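Local coordinates for probable enoyl-CoA hydratase/isomerase (Pseudomonas aeruginosa PAO1, PDB 5WYD), which probably acts as a crotonase-family enoyl-CoA hydratase/isomerase and is implicated in making the diffusible signal factor, at residues 129-142 against 190-204. The protein carries 1 engineered substitution. Numbering follows the deposited sequence.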
# COMPACT_ATOMS: atom_id res chain seq x y z
N LEU A 129 -20.37 1.15 14.44
CA LEU A 129 -19.59 0.87 13.24
C LEU A 129 -18.60 -0.26 13.48
O LEU A 129 -18.38 -1.09 12.59
CB LEU A 129 -18.87 2.15 12.83
CG LEU A 129 -19.68 3.37 12.34
CD1 LEU A 129 -18.78 4.58 12.07
CD2 LEU A 129 -20.43 2.99 11.10
N ALA A 130 -18.01 -0.31 14.68
CA ALA A 130 -17.05 -1.35 15.05
C ALA A 130 -17.65 -2.74 14.95
O ALA A 130 -16.91 -3.73 14.90
CB ALA A 130 -16.52 -1.09 16.45
N CYS A 131 -18.97 -2.83 15.14
CA CYS A 131 -19.77 -4.04 14.99
C CYS A 131 -19.92 -4.41 13.51
O CYS A 131 -19.96 -3.54 12.63
CB CYS A 131 -21.15 -3.82 15.57
SG CYS A 131 -21.05 -3.16 17.19
N ASP A 132 -19.99 -5.72 13.25
CA ASP A 132 -20.13 -6.16 11.87
C ASP A 132 -21.46 -5.75 11.25
O ASP A 132 -21.50 -5.27 10.11
CB ASP A 132 -19.99 -7.67 11.76
CG ASP A 132 -18.70 -8.16 12.30
OD1 ASP A 132 -17.66 -7.48 12.12
OD2 ASP A 132 -18.71 -9.26 12.86
N ILE A 133 -22.56 -5.93 11.96
CA ILE A 133 -23.88 -5.71 11.37
C ILE A 133 -24.66 -4.78 12.28
O ILE A 133 -24.56 -4.85 13.50
CB ILE A 133 -24.63 -7.04 11.19
CG1 ILE A 133 -23.71 -8.06 10.55
CG2 ILE A 133 -25.86 -6.86 10.30
CD1 ILE A 133 -24.29 -9.45 10.46
N ARG A 134 -25.47 -3.94 11.68
CA ARG A 134 -26.25 -2.99 12.44
C ARG A 134 -27.74 -3.16 12.17
O ARG A 134 -28.17 -3.15 11.01
CB ARG A 134 -25.79 -1.57 12.15
CG ARG A 134 -24.42 -1.31 12.71
CD ARG A 134 -23.69 -0.30 11.87
NE ARG A 134 -23.45 -0.82 10.55
CZ ARG A 134 -22.47 -1.66 10.28
NH1 ARG A 134 -21.65 -2.06 11.24
NH2 ARG A 134 -22.29 -2.11 9.04
N ILE A 135 -28.51 -3.28 13.24
CA ILE A 135 -29.97 -3.37 13.20
C ILE A 135 -30.52 -2.20 14.00
O ILE A 135 -30.23 -2.08 15.20
CB ILE A 135 -30.46 -4.70 13.80
CG1 ILE A 135 -29.80 -5.89 13.11
CG2 ILE A 135 -31.98 -4.82 13.72
CD1 ILE A 135 -30.29 -7.19 13.67
N ALA A 136 -31.38 -1.38 13.38
CA ALA A 136 -31.88 -0.21 14.08
C ALA A 136 -33.40 -0.10 14.04
O ALA A 136 -34.06 -0.50 13.07
CB ALA A 136 -31.28 1.08 13.52
N GLU A 137 -33.93 0.42 15.16
CA GLU A 137 -35.31 0.80 15.36
C GLU A 137 -35.58 2.08 14.57
O GLU A 137 -34.70 2.92 14.42
CB GLU A 137 -35.57 1.03 16.84
CG GLU A 137 -35.40 -0.21 17.71
CD GLU A 137 -35.63 0.08 19.17
OE1 GLU A 137 -35.57 -0.86 19.99
OE2 GLU A 137 -35.85 1.26 19.51
N ARG A 138 -36.80 2.22 14.06
CA ARG A 138 -37.05 3.31 13.13
C ARG A 138 -36.70 4.66 13.73
O ARG A 138 -36.25 5.56 13.02
CB ARG A 138 -38.49 3.27 12.69
CG ARG A 138 -38.94 1.89 12.39
CD ARG A 138 -40.15 1.95 11.55
NE ARG A 138 -41.02 3.02 12.02
CZ ARG A 138 -41.86 2.87 13.04
NH1 ARG A 138 -41.94 1.71 13.68
NH2 ARG A 138 -42.63 3.89 13.41
N GLN A 139 -36.91 4.81 15.03
CA GLN A 139 -36.80 6.12 15.67
C GLN A 139 -35.38 6.61 15.86
O GLN A 139 -35.15 7.82 15.94
CB GLN A 139 -37.52 6.09 17.00
CG GLN A 139 -36.85 5.30 18.12
CD GLN A 139 -37.04 3.83 17.95
OE1 GLN A 139 -37.57 3.37 16.94
NE2 GLN A 139 -36.68 3.08 18.97
N ALA A 140 -34.44 5.69 16.02
CA ALA A 140 -33.08 6.09 16.35
C ALA A 140 -32.49 7.03 15.31
O ALA A 140 -32.77 6.92 14.12
CB ALA A 140 -32.20 4.84 16.49
N GLN A 141 -31.74 8.02 15.81
CA GLN A 141 -31.02 8.98 15.00
C GLN A 141 -29.55 8.87 15.33
O GLN A 141 -29.16 8.85 16.50
CB GLN A 141 -31.50 10.40 15.21
CG GLN A 141 -32.89 10.69 14.70
CD GLN A 141 -33.31 12.09 15.03
OE1 GLN A 141 -32.74 12.71 15.93
NE2 GLN A 141 -34.28 12.62 14.30
N MET A 142 -28.74 8.79 14.29
CA MET A 142 -27.30 8.61 14.42
C MET A 142 -26.55 9.72 13.72
O MET A 142 -26.78 9.99 12.54
CB MET A 142 -26.90 7.28 13.84
CG MET A 142 -27.67 6.15 14.42
SD MET A 142 -27.91 4.95 13.14
CE MET A 142 -29.06 5.83 12.07
N LEU A 190 -25.70 2.66 5.83
CA LEU A 190 -25.18 2.70 7.20
C LEU A 190 -25.74 1.56 8.04
O LEU A 190 -25.02 0.99 8.86
CB LEU A 190 -25.51 4.04 7.84
CG LEU A 190 -25.21 4.13 9.32
CD1 LEU A 190 -23.77 3.77 9.62
CD2 LEU A 190 -25.51 5.56 9.75
N VAL A 191 -27.02 1.24 7.88
CA VAL A 191 -27.65 0.16 8.61
C VAL A 191 -28.14 -0.88 7.61
O VAL A 191 -28.63 -0.53 6.53
CB VAL A 191 -28.79 0.66 9.52
CG1 VAL A 191 -28.21 1.55 10.60
CG2 VAL A 191 -29.85 1.39 8.72
N GLU A 192 -27.85 -2.15 7.90
CA GLU A 192 -28.31 -3.25 7.07
C GLU A 192 -29.82 -3.47 7.16
O GLU A 192 -30.43 -3.94 6.20
CB GLU A 192 -27.56 -4.54 7.39
CG GLU A 192 -26.11 -4.46 6.97
CD GLU A 192 -25.35 -3.44 7.75
OE1 GLU A 192 -25.46 -3.52 9.00
OE2 GLU A 192 -24.72 -2.54 7.14
N GLN A 193 -30.41 -3.29 8.34
CA GLN A 193 -31.85 -3.50 8.51
C GLN A 193 -32.49 -2.47 9.43
O GLN A 193 -31.84 -1.93 10.33
CB GLN A 193 -32.14 -4.92 9.04
CG GLN A 193 -33.58 -5.14 9.47
CD GLN A 193 -33.81 -6.49 10.05
OE1 GLN A 193 -32.90 -7.33 10.06
NE2 GLN A 193 -35.02 -6.72 10.58
N VAL A 194 -33.79 -2.22 9.22
CA VAL A 194 -34.60 -1.32 10.04
C VAL A 194 -35.66 -2.18 10.70
O VAL A 194 -36.19 -3.12 10.10
CB VAL A 194 -35.28 -0.18 9.26
CG1 VAL A 194 -36.28 0.57 10.15
CG2 VAL A 194 -34.26 0.76 8.70
N VAL A 195 -35.93 -1.91 11.97
CA VAL A 195 -36.89 -2.70 12.71
C VAL A 195 -37.88 -1.79 13.45
O VAL A 195 -37.63 -0.61 13.69
CB VAL A 195 -36.16 -3.65 13.66
CG1 VAL A 195 -35.79 -2.93 14.93
CG2 VAL A 195 -36.98 -4.91 13.90
N ASP A 196 -39.02 -2.37 13.79
CA ASP A 196 -40.04 -1.66 14.53
C ASP A 196 -39.53 -1.38 15.95
O ASP A 196 -38.69 -2.11 16.48
CB ASP A 196 -41.31 -2.50 14.53
CG ASP A 196 -42.50 -1.72 14.90
OD1 ASP A 196 -42.37 -0.48 15.03
OD2 ASP A 196 -43.57 -2.35 15.03
N SER A 197 -40.06 -0.33 16.57
CA SER A 197 -39.54 0.06 17.88
C SER A 197 -39.60 -1.08 18.89
O SER A 197 -40.61 -1.78 19.01
CB SER A 197 -40.31 1.27 18.42
OG SER A 197 -40.30 2.35 17.51
N GLY A 198 -38.48 -1.27 19.61
CA GLY A 198 -38.32 -2.28 20.64
C GLY A 198 -37.98 -3.68 20.16
O GLY A 198 -37.64 -4.54 20.99
N GLU A 199 -37.98 -3.91 18.84
CA GLU A 199 -37.69 -5.20 18.25
C GLU A 199 -36.22 -5.35 17.86
O GLU A 199 -35.84 -6.40 17.35
CB GLU A 199 -38.60 -5.43 17.02
CG GLU A 199 -40.14 -5.49 17.24
CD GLU A 199 -40.95 -5.51 15.92
OE1 GLU A 199 -40.33 -5.60 14.84
OE2 GLU A 199 -42.20 -5.43 15.93
N ALA A 200 -35.40 -4.32 18.09
CA ALA A 200 -33.99 -4.42 17.72
C ALA A 200 -33.27 -5.51 18.50
O ALA A 200 -32.50 -6.28 17.93
CB ALA A 200 -33.29 -3.07 17.92
N ARG A 201 -33.50 -5.57 19.82
CA ARG A 201 -32.84 -6.61 20.61
C ARG A 201 -33.28 -8.01 20.19
O ARG A 201 -32.45 -8.88 19.91
CB ARG A 201 -33.12 -6.41 22.10
CG ARG A 201 -32.52 -7.54 22.95
CD ARG A 201 -33.14 -7.60 24.32
NE ARG A 201 -32.75 -8.80 25.04
CZ ARG A 201 -33.23 -9.14 26.24
NH1 ARG A 201 -32.82 -10.25 26.83
NH2 ARG A 201 -34.13 -8.36 26.84
N GLY A 202 -34.58 -8.24 20.08
CA GLY A 202 -35.03 -9.56 19.70
C GLY A 202 -34.50 -9.94 18.34
O GLY A 202 -33.90 -11.01 18.17
N ALA A 203 -34.60 -9.02 17.39
CA ALA A 203 -34.13 -9.29 16.03
C ALA A 203 -32.64 -9.60 16.02
O ALA A 203 -32.20 -10.56 15.37
CB ALA A 203 -34.44 -8.10 15.11
N ALA A 204 -31.86 -8.84 16.78
CA ALA A 204 -30.42 -9.09 16.81
C ALA A 204 -30.11 -10.48 17.36
O ALA A 204 -29.25 -11.18 16.84
CB ALA A 204 -29.73 -8.00 17.62
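Ala-136 ties strand 133-137 to strand 193-195 through both of its backbone polar atoms: its N reaches Gln-193 O at 3.1 Å, and its O accepts Val-195 N at 2.6 Å. The strands run parallel, with Ile-135, Ala-136 and Glu-137 paired to Gln-193, Val-194 and Val-195.

Where the pairing begins, Glu-192 OE1 stands in for a strand carbonyl, receiving Arg-134 N at 2.7 Å in a fairly straight bond (163°); Arg-134 O keeps a weak bond with Gln-193 N. OE2 forms a salt bridge with Arg-134 NH2 at 3.1 Å. The guanidinium stands almost perpendicular to the carboxylate, with OE1 over one face. A bend at chi3 (-65°) turns the arginine back so that NE meets Leu-190 O at 2.9 Å, nearly head-on to the carbonyl. At the far end, Arg-138 NH1 pairs with Asp-196 OD1 at 2.6 Å.

Apolar packing occupies both sheet faces. Ile-135 sends CD1 against Ala-204 CA at 3.7 Å, and Glu-137 CG rests on Ala-200 CB. On the Ala-136 face its CB meets Val-191 CG1, with Met-142 SD beside that methyl; the Met-142 and Leu-190 side chains pass in opposite directions.

Strand 193-195, outermost of the crotonase-fold sheet within this chain, thus lies beside 133-137, which bonds to 111-116 on its other side. The chain then turns into helix 200-211, whose first turn, 200-204, covers the Ile-135 and Glu-137 face, roughly antiparallel to strand 133-137. Helix 182-188 packs on Met-142 and Val-194, and Trp-169 of the second subunit touches Glu-192.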